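Carbohydrate deacetylase Agd3 (Neosartorya fumigata, PDB 6NWZ) is a zinc-binding deacetylase that probably removes acetyl groups from the fungal exopolysaccharide galactosaminogalactan, a step required for biofilm formation. Local coordinates at residues A[254-259]-A[386-391]; A[369-374]-A[415-420]; A[428-433]-A[445-450]; A[349-354]-A[407-412]. One frame throughout, in Å; residues are numbered along the deposited sequence.

Contact 1. Residues A[254-259]-A[386-391]. With ZN (zinc ion), chain L; ZN (zinc ion), chain M.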
loop_
_atom_site.group_PDB
_atom_site.type_symbol
_atom_site.label_atom_id
_atom_site.label_comp_id
_atom_site.label_asym_id
_atom_site.label_seq_id
_atom_site.Cartn_x
_atom_site.Cartn_y
_atom_site.Cartn_z
ATOM N N ILE A 254 -4.046 15.968 -2.514
ATOM C CA ILE A 254 -4.649 16.864 -3.498
ATOM C C ILE A 254 -3.621 17.940 -3.823
ATOM O O ILE A 254 -3.402 18.864 -3.030
ATOM C CB ILE A 254 -5.953 17.486 -2.990
ATOM C CG1 ILE A 254 -6.894 16.408 -2.450
ATOM C CG2 ILE A 254 -6.619 18.280 -4.104
ATOM C CD1 ILE A 254 -7.263 15.357 -3.461
ATOM N N ASP A 255 -3.002 17.837 -4.997
ATOM C CA ASP A 255 -2.001 18.804 -5.417
ATOM C C ASP A 255 -2.662 20.049 -6.004
ATOM O O ASP A 255 -3.847 20.051 -6.352
ATOM C CB ASP A 255 -1.056 18.191 -6.454
ATOM C CG ASP A 255 -0.250 17.016 -5.914
ATOM O OD1 ASP A 255 -0.355 16.696 -4.709
ATOM O OD2 ASP A 255 0.497 16.411 -6.710
ATOM N N ASP A 256 -1.873 21.123 -6.093
ATOM C CA ASP A 256 -2.218 22.321 -6.857
ATOM C C ASP A 256 -3.316 23.154 -6.202
ATOM O O ASP A 256 -4.011 23.908 -6.886
ATOM C CB ASP A 256 -2.626 21.971 -8.292
ATOM C CG ASP A 256 -1.517 21.297 -9.068
ATOM O OD1 ASP A 256 -0.443 21.036 -8.486
ATOM O OD2 ASP A 256 -1.720 21.033 -10.272
ATOM N N MET A 257 -3.485 23.049 -4.885
ATOM C CA MET A 257 -4.487 23.869 -4.213
ATOM C C MET A 257 -4.109 25.344 -4.286
ATOM O O MET A 257 -2.951 25.719 -4.072
ATOM C CB MET A 257 -4.657 23.446 -2.758
ATOM C CG MET A 257 -5.759 24.202 -2.014
ATOM S SD MET A 257 -7.424 23.996 -2.704
ATOM C CE MET A 257 -7.619 22.221 -2.595
ATOM N N PHE A 258 -5.108 26.174 -4.593
ATOM C CA PHE A 258 -5.072 27.612 -4.839
ATOM C C PHE A 258 -4.634 27.935 -6.266
ATOM O O PHE A 258 -4.683 29.101 -6.653
ATOM C CB PHE A 258 -4.181 28.392 -3.851
ATOM C CG PHE A 258 -4.739 28.463 -2.457
ATOM C CD1 PHE A 258 -5.576 29.502 -2.083
ATOM C CD2 PHE A 258 -4.426 27.492 -1.521
ATOM C CE1 PHE A 258 -6.091 29.569 -0.803
ATOM C CE2 PHE A 258 -4.938 27.554 -0.240
ATOM C CZ PHE A 258 -5.769 28.591 0.121
ATOM N N LEU A 259 -4.220 26.954 -7.061
ATOM C CA LEU A 259 -3.840 27.196 -8.444
ATOM C C LEU A 259 -5.041 27.045 -9.371
ATOM O O LEU A 259 -6.075 26.475 -9.012
ATOM C CB LEU A 259 -2.736 26.232 -8.886
ATOM C CG LEU A 259 -1.351 26.343 -8.250
ATOM C CD1 LEU A 259 -0.386 25.351 -8.886
ATOM C CD2 LEU A 259 -0.823 27.761 -8.361
ATOM N N ILE A 386 0.288 20.256 3.474
ATOM C CA ILE A 386 1.700 20.108 3.145
ATOM C C ILE A 386 2.018 21.089 2.025
ATOM O O ILE A 386 1.128 21.525 1.289
ATOM C CB ILE A 386 2.035 18.648 2.744
ATOM C CG1 ILE A 386 3.550 18.426 2.716
ATOM C CG2 ILE A 386 1.372 18.303 1.418
ATOM C CD1 ILE A 386 3.952 17.094 2.139
ATOM N N SER A 387 3.293 21.459 1.906
ATOM C CA SER A 387 3.718 22.428 0.902
ATOM C C SER A 387 3.879 21.776 -0.466
ATOM O O SER A 387 4.394 20.661 -0.586
ATOM C CB SER A 387 5.039 23.085 1.305
ATOM O OG SER A 387 5.516 23.937 0.273
ATOM N N HIS A 388 3.453 22.496 -1.502
ATOM C CA HIS A 388 3.605 22.080 -2.893
ATOM C C HIS A 388 4.414 23.113 -3.679
ATOM O O HIS A 388 4.219 23.282 -4.887
ATOM C CB HIS A 388 2.232 21.851 -3.527
ATOM C CG HIS A 388 2.266 21.061 -4.799
ATOM N ND1 HIS A 388 2.986 19.893 -4.934
ATOM C CD2 HIS A 388 1.650 21.263 -5.988
ATOM C CE1 HIS A 388 2.820 19.415 -6.156
ATOM N NE2 HIS A 388 2.014 20.229 -6.815
ATOM N N THR A 389 5.332 23.799 -2.982
ATOM C CA THR A 389 6.120 24.945 -3.452
ATOM C C THR A 389 5.262 26.185 -3.678
ATOM O O THR A 389 4.033 26.097 -3.790
ATOM C CB THR A 389 6.908 24.625 -4.727
ATOM O OG1 THR A 389 6.012 24.470 -5.835
ATOM C CG2 THR A 389 7.726 23.363 -4.539
ATOM N N PHE A 390 5.906 27.351 -3.744
ATOM C CA PHE A 390 5.163 28.606 -3.761
ATOM C C PHE A 390 4.513 28.844 -5.121
ATOM O O PHE A 390 3.290 28.984 -5.220
ATOM C CB PHE A 390 6.087 29.765 -3.376
ATOM C CG PHE A 390 5.368 31.066 -3.136
ATOM C CD1 PHE A 390 4.449 31.190 -2.108
ATOM C CD2 PHE A 390 5.625 32.170 -3.931
ATOM C CE1 PHE A 390 3.792 32.391 -1.886
ATOM C CE2 PHE A 390 4.972 33.372 -3.714
ATOM C CZ PHE A 390 4.055 33.482 -2.692
ATOM N N THR A 391 5.313 28.867 -6.186
ATOM C CA THR A 391 4.826 29.226 -7.512
ATOM C C THR A 391 4.611 28.025 -8.421
ATOM O O THR A 391 4.198 28.207 -9.572
ATOM C CB THR A 391 5.798 30.201 -8.186
ATOM O OG1 THR A 391 6.921 29.480 -8.709
ATOM C CG2 THR A 391 6.297 31.213 -7.182
HETATM ZN ZN ZN L . 1.312 20.222 -8.931
HETATM ZN ZN ZN M . 0.946 16.704 -9.094
#

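Contact 2. Residues A[369-374]-A[415-420]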
loop_
_atom_site.group_PDB
_atom_site.type_symbol
_atom_site.label_atom_id
_atom_site.label_comp_id
_atom_site.label_asym_id
_atom_site.label_seq_id
_atom_site.Cartn_x
_atom_site.Cartn_y
_atom_site.Cartn_z
ATOM N N ASP A 369 -11.502 34.336 -1.384
ATOM C CA ASP A 369 -12.557 33.618 -0.669
ATOM C C ASP A 369 -12.114 32.207 -0.303
ATOM O O ASP A 369 -12.480 31.685 0.758
ATOM C CB ASP A 369 -13.832 33.571 -1.512
ATOM C CG ASP A 369 -14.424 34.947 -1.760
ATOM O OD1 ASP A 369 -13.712 35.955 -1.567
ATOM O OD2 ASP A 369 -15.611 35.021 -2.145
ATOM N N LEU A 370 -11.328 31.572 -1.173
ATOM C CA LEU A 370 -10.846 30.227 -0.891
ATOM C C LEU A 370 -9.869 30.218 0.278
ATOM O O LEU A 370 -9.837 29.251 1.048
ATOM C CB LEU A 370 -10.201 29.638 -2.145
ATOM C CG LEU A 370 -9.648 28.220 -2.036
ATOM C CD1 LEU A 370 -10.743 27.272 -1.579
ATOM C CD2 LEU A 370 -9.058 27.779 -3.366
ATOM N N LEU A 371 -9.076 31.281 0.434
ATOM C CA LEU A 371 -8.145 31.338 1.556
ATOM C C LEU A 371 -8.881 31.509 2.877
ATOM O O LEU A 371 -8.601 30.800 3.850
ATOM C CB LEU A 371 -7.144 32.474 1.377
ATOM C CG LEU A 371 -6.148 32.390 2.536
ATOM C CD1 LEU A 371 -4.844 31.765 2.072
ATOM C CD2 LEU A 371 -5.926 33.734 3.193
ATOM N N ARG A 372 -9.812 32.466 2.937
ATOM C CA ARG A 372 -10.581 32.664 4.160
ATOM C C ARG A 372 -11.302 31.390 4.578
ATOM O O ARG A 372 -11.493 31.152 5.776
ATOM C CB ARG A 372 -11.585 33.801 3.984
ATOM C CG ARG A 372 -10.959 35.131 3.628
ATOM C CD ARG A 372 -11.936 36.277 3.843
ATOM N NE ARG A 372 -13.230 36.035 3.208
ATOM C CZ ARG A 372 -13.487 36.271 1.927
ATOM N NH1 ARG A 372 -12.535 36.750 1.132
ATOM N NH2 ARG A 372 -14.695 36.024 1.435
ATOM N N TRP A 373 -11.703 30.559 3.613
ATOM C CA TRP A 373 -12.282 29.267 3.962
ATOM C C TRP A 373 -11.229 28.338 4.554
ATOM O O TRP A 373 -11.448 27.729 5.608
ATOM C CB TRP A 373 -12.938 28.627 2.742
ATOM C CG TRP A 373 -13.732 27.407 3.088
ATOM C CD1 TRP A 373 -15.053 27.356 3.425
ATOM C CD2 TRP A 373 -13.252 26.058 3.144
ATOM N NE1 TRP A 373 -15.428 26.058 3.682
ATOM C CE2 TRP A 373 -14.340 25.242 3.515
ATOM C CE3 TRP A 373 -12.010 25.460 2.912
ATOM C CZ2 TRP A 373 -14.223 23.864 3.662
ATOM C CZ3 TRP A 373 -11.896 24.091 3.058
ATOM C CH2 TRP A 373 -12.995 23.309 3.428
ATOM N N TRP A 374 -10.073 28.218 3.892
ATOM C CA TRP A 374 -9.036 27.311 4.379
ATOM C C TRP A 374 -8.494 27.750 5.733
ATOM O O TRP A 374 -8.152 26.908 6.570
ATOM C CB TRP A 374 -7.895 27.206 3.366
ATOM C CG TRP A 374 -8.116 26.159 2.334
ATOM C CD1 TRP A 374 -8.198 26.339 0.985
ATOM C CD2 TRP A 374 -8.300 24.757 2.563
ATOM N NE1 TRP A 374 -8.414 25.134 0.358
ATOM C CE2 TRP A 374 -8.483 24.148 1.307
ATOM C CE3 TRP A 374 -8.327 23.958 3.711
ATOM C CZ2 TRP A 374 -8.686 22.782 1.165
ATOM C CZ3 TRP A 374 -8.532 22.603 3.568
ATOM C CH2 TRP A 374 -8.711 22.027 2.303
ATOM N N LYS A 415 2.930 30.005 7.250
ATOM C CA LYS A 415 3.008 30.490 8.623
ATOM C C LYS A 415 2.133 31.722 8.821
ATOM O O LYS A 415 1.384 31.807 9.801
ATOM C CB LYS A 415 4.464 30.787 8.989
ATOM C CG LYS A 415 4.655 31.428 10.362
ATOM C CD LYS A 415 6.133 31.568 10.707
ATOM C CE LYS A 415 6.355 32.571 11.832
ATOM N NZ LYS A 415 5.581 32.223 13.051
ATOM N N GLN A 416 2.213 32.686 7.896
ATOM C CA GLN A 416 1.404 33.898 8.014
ATOM C C GLN A 416 -0.079 33.574 7.945
ATOM O O GLN A 416 -0.884 34.123 8.707
ATOM C CB GLN A 416 1.773 34.894 6.910
ATOM C CG GLN A 416 0.781 36.048 6.771
ATOM C CD GLN A 416 1.075 36.967 5.595
ATOM O OE1 GLN A 416 0.953 36.571 4.435
ATOM N NE2 GLN A 416 1.451 38.205 5.892
ATOM N N VAL A 417 -0.457 32.678 7.037
ATOM C CA VAL A 417 -1.862 32.363 6.830
ATOM C C VAL A 417 -2.401 31.426 7.909
ATOM O O VAL A 417 -3.622 31.350 8.102
ATOM C CB VAL A 417 -2.001 31.831 5.393
ATOM C CG1 VAL A 417 -2.798 30.547 5.328
ATOM C CG2 VAL A 417 -2.596 32.913 4.507
ATOM N N GLY A 418 -1.521 30.751 8.651
ATOM C CA GLY A 418 -1.911 29.939 9.784
ATOM C C GLY A 418 -2.062 28.458 9.508
ATOM O O GLY A 418 -2.368 27.700 10.439
ATOM N N LEU A 419 -1.854 28.021 8.265
ATOM C CA LEU A 419 -2.059 26.616 7.938
ATOM C C LEU A 419 -1.074 25.711 8.669
ATOM O O LEU A 419 -1.405 24.559 8.971
ATOM C CB LEU A 419 -1.961 26.412 6.427
ATOM C CG LEU A 419 -3.145 26.973 5.639
ATOM C CD1 LEU A 419 -2.922 26.861 4.135
ATOM C CD2 LEU A 419 -4.429 26.267 6.055
ATOM N N ASP A 420 0.124 26.205 8.978
ATOM C CA ASP A 420 1.090 25.348 9.659
ATOM C C ASP A 420 0.695 25.036 11.092
ATOM O O ASP A 420 1.403 24.274 11.756
ATOM C CB ASP A 420 2.488 25.974 9.627
ATOM C CG ASP A 420 2.567 27.295 10.371
ATOM O OD1 ASP A 420 1.532 27.787 10.871
ATOM O OD2 ASP A 420 3.686 27.847 10.450
#

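Contact 3. Residues A[428-433]-A[445-450]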
loop_
_atom_site.group_PDB
_atom_site.type_symbol
_atom_site.label_atom_id
_atom_site.label_comp_id
_atom_site.label_asym_id
_atom_site.label_seq_id
_atom_site.Cartn_x
_atom_site.Cartn_y
_atom_site.Cartn_z
ATOM N N ASN A 428 8.468 18.692 7.449
ATOM C CA ASN A 428 9.751 18.240 6.927
ATOM C C ASN A 428 9.630 17.615 5.545
ATOM O O ASN A 428 10.576 16.965 5.084
ATOM C CB ASN A 428 10.395 17.247 7.898
ATOM C CG ASN A 428 9.564 15.991 8.084
ATOM O OD1 ASN A 428 8.383 15.959 7.741
ATOM N ND2 ASN A 428 10.176 14.951 8.636
ATOM N N GLY A 429 8.495 17.794 4.875
ATOM C CA GLY A 429 8.291 17.185 3.575
ATOM C C GLY A 429 7.474 18.077 2.666
ATOM O O GLY A 429 6.734 18.958 3.117
ATOM N N ILE A 430 7.626 17.838 1.365
ATOM C CA ILE A 430 6.885 18.560 0.343
ATOM C C ILE A 430 6.362 17.567 -0.682
ATOM O O ILE A 430 6.812 16.425 -0.766
ATOM C CB ILE A 430 7.739 19.632 -0.370
ATOM C CG1 ILE A 430 8.784 18.964 -1.269
ATOM C CG2 ILE A 430 8.401 20.553 0.634
ATOM C CD1 ILE A 430 9.552 19.935 -2.138
ATOM N N ILE A 431 5.395 18.029 -1.466
ATOM C CA ILE A 431 5.011 17.360 -2.704
ATOM C C ILE A 431 5.695 18.119 -3.834
ATOM O O ILE A 431 5.229 19.204 -4.212
ATOM C CB ILE A 431 3.485 17.330 -2.887
ATOM C CG1 ILE A 431 2.805 16.718 -1.655
ATOM C CG2 ILE A 431 3.123 16.584 -4.166
ATOM C CD1 ILE A 431 1.296 16.594 -1.775
ATOM N N PRO A 432 6.799 17.619 -4.381
ATOM C CA PRO A 432 7.548 18.387 -5.387
ATOM C C PRO A 432 6.678 18.705 -6.590
ATOM O O PRO A 432 5.851 17.880 -7.008
ATOM C CB PRO A 432 8.714 17.454 -5.755
ATOM C CG PRO A 432 8.315 16.100 -5.254
ATOM C CD PRO A 432 7.449 16.337 -4.061
ATOM N N PRO A 433 6.831 19.893 -7.174
ATOM C CA PRO A 433 5.873 20.355 -8.194
ATOM C C PRO A 433 5.989 19.522 -9.462
ATOM O O PRO A 433 7.032 19.515 -10.119
ATOM C CB PRO A 433 6.281 21.813 -8.426
ATOM C CG PRO A 433 7.750 21.845 -8.090
ATOM C CD PRO A 433 7.962 20.825 -7.001
ATOM N N GLN A 445 19.301 20.370 -2.521
ATOM C CA GLN A 445 20.001 21.103 -1.471
ATOM C C GLN A 445 19.180 22.297 -0.997
ATOM O O GLN A 445 19.170 22.614 0.199
ATOM C CB GLN A 445 21.373 21.554 -1.972
ATOM C CG GLN A 445 22.252 22.200 -0.908
ATOM C CD GLN A 445 22.785 21.199 0.100
ATOM O OE1 GLN A 445 23.471 20.241 -0.260
ATOM N NE2 GLN A 445 22.470 21.416 1.371
ATOM N N ALA A 446 18.488 22.972 -1.918
ATOM C CA ALA A 446 17.607 24.066 -1.522
ATOM C C ALA A 446 16.492 23.567 -0.612
ATOM O O ALA A 446 16.127 24.242 0.358
ATOM C CB ALA A 446 17.031 24.754 -2.758
ATOM N N TRP A 447 15.935 22.388 -0.910
ATOM C CA TRP A 447 14.991 21.766 0.014
ATOM C C TRP A 447 15.644 21.533 1.367
ATOM O O TRP A 447 15.091 21.895 2.411
ATOM C CB TRP A 447 14.478 20.430 -0.533
ATOM C CG TRP A 447 13.845 20.444 -1.889
ATOM C CD1 TRP A 447 13.703 21.511 -2.728
ATOM C CD2 TRP A 447 13.265 19.320 -2.568
ATOM N NE1 TRP A 447 13.077 21.121 -3.886
ATOM C CE2 TRP A 447 12.796 19.781 -3.812
ATOM C CE3 TRP A 447 13.100 17.970 -2.241
ATOM C CZ2 TRP A 447 12.172 18.941 -4.730
ATOM C CZ3 TRP A 447 12.481 17.138 -3.153
ATOM C CH2 TRP A 447 12.026 17.626 -4.383
ATOM N N TRP A 448 16.830 20.919 1.362
ATOM C CA TRP A 448 17.473 20.532 2.610
ATOM C C TRP A 448 17.898 21.742 3.428
ATOM O O TRP A 448 17.907 21.679 4.662
ATOM C CB TRP A 448 18.681 19.641 2.317
ATOM C CG TRP A 448 19.284 19.029 3.543
ATOM C CD1 TRP A 448 20.105 19.638 4.449
ATOM C CD2 TRP A 448 19.116 17.684 3.996
ATOM N NE1 TRP A 448 20.453 18.756 5.441
ATOM C CE2 TRP A 448 19.860 17.547 5.185
ATOM C CE3 TRP A 448 18.407 16.579 3.513
ATOM C CZ2 TRP A 448 19.917 16.351 5.897
ATOM C CZ3 TRP A 448 18.463 15.394 4.218
ATOM C CH2 TRP A 448 19.215 15.288 5.398
ATOM N N ASP A 449 18.269 22.840 2.768
ATOM C CA ASP A 449 18.665 24.032 3.507
ATOM C C ASP A 449 17.486 24.658 4.240
ATOM O O ASP A 449 17.690 25.388 5.215
ATOM C CB ASP A 449 19.333 25.029 2.562
ATOM C CG ASP A 449 20.683 24.536 2.057
ATOM O OD1 ASP A 449 21.144 23.471 2.524
ATOM O OD2 ASP A 449 21.285 25.214 1.196
ATOM N N ASN A 450 16.263 24.385 3.798
ATOM C CA ASN A 450 15.084 24.598 4.617
ATOM C C ASN A 450 14.741 23.278 5.312
ATOM O O ASN A 450 15.430 22.271 5.152
ATOM C CB ASN A 450 13.938 25.139 3.766
ATOM C CG ASN A 450 14.303 26.439 3.062
ATOM O OD1 ASN A 450 14.125 27.529 3.610
ATOM N ND2 ASN A 450 14.823 26.329 1.844
#

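Contact 4. Residues A[349-354]-A[407-412]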
loop_
_atom_site.group_PDB
_atom_site.type_symbol
_atom_site.label_atom_id
_atom_site.label_comp_id
_atom_site.label_asym_id
_atom_site.label_seq_id
_atom_site.Cartn_x
_atom_site.Cartn_y
_atom_site.Cartn_z
ATOM N N ASP A 349 18.098 31.906 -13.255
ATOM C CA ASP A 349 17.008 32.284 -12.367
ATOM C C ASP A 349 15.798 32.752 -13.172
ATOM O O ASP A 349 15.934 33.470 -14.168
ATOM C CB ASP A 349 17.458 33.389 -11.407
ATOM C CG ASP A 349 18.627 32.967 -10.530
ATOM O OD1 ASP A 349 18.761 31.757 -10.253
ATOM O OD2 ASP A 349 19.412 33.845 -10.110
ATOM N N LEU A 350 14.607 32.330 -12.740
ATOM C CA LEU A 350 13.364 32.822 -13.318
ATOM C C LEU A 350 12.622 33.798 -12.418
ATOM O O LEU A 350 11.799 34.570 -12.920
ATOM C CB LEU A 350 12.423 31.656 -13.655
ATOM C CG LEU A 350 12.918 30.622 -14.667
ATOM C CD1 LEU A 350 11.773 29.725 -15.096
ATOM C CD2 LEU A 350 13.552 31.295 -15.871
ATOM N N TRP A 351 12.897 33.789 -11.118
ATOM C CA TRP A 351 12.162 34.636 -10.193
ATOM C C TRP A 351 12.443 36.111 -10.472
ATOM O O TRP A 351 13.563 36.470 -10.851
ATOM C CB TRP A 351 12.537 34.299 -8.750
ATOM C CG TRP A 351 11.705 33.202 -8.151
ATOM C CD1 TRP A 351 11.568 31.928 -8.618
ATOM C CD2 TRP A 351 10.903 33.284 -6.967
ATOM N NE1 TRP A 351 10.723 31.215 -7.804
ATOM C CE2 TRP A 351 10.304 32.025 -6.781
ATOM C CE3 TRP A 351 10.631 34.302 -6.048
ATOM C CZ2 TRP A 351 9.449 31.755 -5.714
ATOM C CZ3 TRP A 351 9.785 34.034 -4.991
ATOM C CH2 TRP A 351 9.202 32.771 -4.831
ATOM N N PRO A 352 11.447 36.984 -10.311
ATOM C CA PRO A 352 11.717 38.422 -10.384
ATOM C C PRO A 352 12.730 38.826 -9.329
ATOM O O PRO A 352 12.727 38.315 -8.206
ATOM C CB PRO A 352 10.347 39.059 -10.123
ATOM C CG PRO A 352 9.366 38.009 -10.506
ATOM C CD PRO A 352 10.014 36.701 -10.143
ATOM N N SER A 353 13.609 39.752 -9.704
ATOM C CA SER A 353 14.659 40.189 -8.797
ATOM C C SER A 353 14.125 41.021 -7.639
ATOM O O SER A 353 14.777 41.084 -6.591
ATOM C CB SER A 353 15.708 40.982 -9.574
ATOM O OG SER A 353 15.089 41.972 -10.376
ATOM N N THR A 354 12.946 41.650 -7.792
ATOM C CA THR A 354 12.495 42.600 -6.774
ATOM C C THR A 354 12.081 41.907 -5.479
ATOM O O THR A 354 12.654 42.226 -4.422
ATOM C CB THR A 354 11.393 43.498 -7.344
ATOM N N ILE A 407 10.655 27.133 -1.805
ATOM C CA ILE A 407 10.371 26.501 -0.518
ATOM C C ILE A 407 10.119 27.540 0.568
ATOM O O ILE A 407 9.102 27.496 1.262
ATOM C CB ILE A 407 11.527 25.555 -0.128
ATOM C CG1 ILE A 407 11.755 24.502 -1.212
ATOM C CG2 ILE A 407 11.248 24.894 1.214
ATOM C CD1 ILE A 407 10.550 23.624 -1.465
ATOM N N SER A 408 11.040 28.495 0.725
ATOM C CA SER A 408 10.962 29.424 1.848
ATOM C C SER A 408 9.734 30.324 1.760
ATOM O O SER A 408 9.094 30.606 2.782
ATOM C CB SER A 408 12.239 30.256 1.916
ATOM O OG SER A 408 12.616 30.702 0.626
ATOM N N PHE A 409 9.392 30.797 0.559
ATOM C CA PHE A 409 8.218 31.654 0.424
ATOM C C PHE A 409 6.952 30.913 0.825
ATOM O O PHE A 409 6.104 31.454 1.542
ATOM C CB PHE A 409 8.097 32.170 -1.010
ATOM C CG PHE A 409 8.880 33.424 -1.279
ATOM C CD1 PHE A 409 10.250 33.464 -1.077
ATOM C CD2 PHE A 409 8.245 34.561 -1.759
ATOM C CE1 PHE A 409 10.969 34.617 -1.337
ATOM C CE2 PHE A 409 8.961 35.718 -2.021
ATOM C CZ PHE A 409 10.323 35.744 -1.811
ATOM N N ASN A 410 6.808 29.669 0.370
ATOM C CA ASN A 410 5.627 28.899 0.727
ATOM C C ASN A 410 5.605 28.575 2.216
ATOM O O ASN A 410 4.526 28.440 2.801
ATOM C CB ASN A 410 5.565 27.621 -0.107
ATOM C CG ASN A 410 4.148 27.217 -0.450
ATOM O OD1 ASN A 410 3.312 28.058 -0.785
ATOM N ND2 ASN A 410 3.866 25.923 -0.363
ATOM N N GLN A 411 6.779 28.452 2.843
ATOM C CA GLN A 411 6.825 28.249 4.288
ATOM C C GLN A 411 6.337 29.489 5.025
ATOM O O GLN A 411 5.549 29.390 5.974
ATOM C CB GLN A 411 8.246 27.887 4.729
ATOM C CG GLN A 411 8.716 26.512 4.286
ATOM C CD GLN A 411 10.206 26.300 4.501
ATOM O OE1 GLN A 411 10.668 25.169 4.668
ATOM N NE2 GLN A 411 10.967 27.388 4.489
ATOM N N ALA A 412 6.800 30.670 4.603
ATOM C CA ALA A 412 6.364 31.905 5.245
ATOM C C ALA A 412 4.880 32.147 5.012
ATOM O O ALA A 412 4.173 32.614 5.912
ATOM C CB ALA A 412 7.187 33.085 4.732
#

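Contact 1. Residues A[254-259]-A[386-391]
Over one face of the His388 imidazole lies CB of Asp255, 4.1 Å from the ring centroid and 28° off the ring normal, while OD1 of Asp256 stands at the edge, near the ring plane. This is an Asp-His-His metal site of the kind found in polysaccharide deacetylases, built at the ends of strands 252-257 and 384-387, which run parallel on either side of strand 300-304. OD1 of Asp256 sits 2.0 Å from the zinc ion and NE2 of His388 2.2 Å from the same zinc; His392 supplies the third protein ligand. The separation of 3.1 Å between Asp256 OD1 and His388 NE2 is therefore that of two ligands sharing a metal. With CG anti to the backbone N (chi1 -163°), His388 carries its ring across to the aspartates. The carboxylate of Asp256 is turned 33° from the plane of that ring.

Asp255 serves the second zinc, together with His546, and its OD1 is held by a salt bridge to Arg491. Behind the histidine, Ser387 opens an ST turn, its OG accepting from Thr389 N at 3.3 Å and also bonded to Asn410. On the second zinc itself, OD2 of Asp255 sits at 2.4 Å.

Contact 2. Residues A[369-374]-A[415-420]
Leu371 and Val417 meet through their methyl groups, and the leucine can be followed outward along its side chain. Its CB leaves helix 369-375 without meeting the other segment, but with CG anti to the backbone N (chi1 -176°) the branch swings across the gap. CG then lies 4.1 Å from Val417 CG2. Beyond it the fork spreads over that same methyl: CD1 comes to 3.5 Å from Val417 CG2, and CD2 to 3.7 Å from the same CG2. CD1 alone also reaches the second branch, 4.0 Å from Val417 CG1. Phe258, Thr365 and Trp413 pack around the leucine as well.

The second point of contact is looser. Leu419 turns its CD2 toward the backbone of Trp374, where it lies 3.8 Å from Trp374 O, with CB of Trp374 at 4.5 Å from the same methyl. The indole leads off toward Phe258 and Phe383. Gly418 leaves the helix with positive phi (97°), its O bonded to Arg380; Val417 before it and Leu419 after it both face helix 369-375.

The side chains meet through apolar carbons alone, though the Leu419 methyl lies nearest to a backbone oxygen. The joint ties helix 369-375 to the end of helix 400-417, the helix of the beta-alpha-beta crossover that joins parallel strands 384-387 and 424-426 of the deacetylase domain.

Contact 3. Residues A[428-433]-A[445-450]
Ile430 places CG1 between its backbone N and carbonyl carbon (chi1 71°), and Trp447 sets CG anti to its own carbonyl carbon (chi1 -56°); together these turns bring the isoleucine tip against one face of the indole. CD1 of Ile430 stands over the middle of the six-membered ring of Trp447, 3.7 Å from its centroid and only 12° off the normal, a CH-pi contact made squarely on the face. Pro432 comes in obliquely at the far rim, with its CB 3.6 Å from Trp447 CH2 and 3.9 Å from Trp447 CZ2. The indole thus lies across two apolar residues, and its one polar atom, NE1, is satisfied by Gln395.

Two side-chain bonds brace the last turn of helix 441-449, on which Trp447 sits. Gln445 NE2 gives Asp449 OD1 a hydrogen bond of 2.7 Å, and Asn450 ND2 reaches back to Ala446 O at 2.9 Å. Val403 and Cys455 pack beside the indole.

Between the two apolar contacts, Ile431 faces the other way, against Asp255, and its backbone pairs with Ser387. This is helix-on-strand packing in the deacetylase domain: one tryptophan of helix 441-449 covers the short, weakly bonded strand 429-430 and the proline beyond it, with the side chain of Pro432 about 8 Å from a bound zinc ion.

Contact 4. Residues A[349-354]-A[407-412]
Trp351 and Phe409 carry the whole contact, a T-shaped (edge-to-face) pair joining an irregular loop to helix 400-417 in the deacetylase domain. The side chains come from opposite directions: the tryptophan points its benzo edge at the phenyl ring, whose face receives it. The planes stand at 72°, with 4.6 Å between the centroid of the Trp351 six-membered ring and that of Phe409. CZ3 stands over the middle of the phenyl face, 3.5 Å from Phe409 CE2. In Phe409, chi1 (-86°), with CG anti to the carbonyl carbon, carries the ring out from the helix toward the loop; chi2 (58°) turns its face to the tryptophan.

The opposite part of the indole is held by polar contacts. NE1 of Trp351 is hydrogen-bonded to Glu406, about one turn before Phe409 on helix 400-417, so the helix grips the tryptophan both at its pyrrole nitrogen and at its benzo edge. That glutamate also bonds Thr391, which packs against the indole. Further up the loop, Leu350 N bonds Asp402 and the side chain of Asp349 bonds Thr399, pinning the chain along the start of the helix.

Beside CZ3, the neighbouring ring atom Trp351 CH2 settles over the root of the phenyl group, 3.6 Å from Phe409 CG.

In the fold
All four contacts lie in the deacetylase domain, gathered on one side of the chain's centre. Contact 1 is the common neighbour: its centre is about 13 Å from those of contacts 2 and 3 and about 14 Å from that of contact 4, and it touches all three. Contacts 2 and 4 share helix 400-417, their centres about 19 Å apart. Along the chain, contact 1 crosses both of these, its segments alternating with theirs, whereas contact 3 opens only after the others have closed. Phe258 packs on Leu371 and Trp374. Contacts 3 and 4, centres about 13 Å apart, meet where Asn450 joins Gln411. Contacts 2, 3 and 4 thus pack beside the strand ends carrying the zinc ligands.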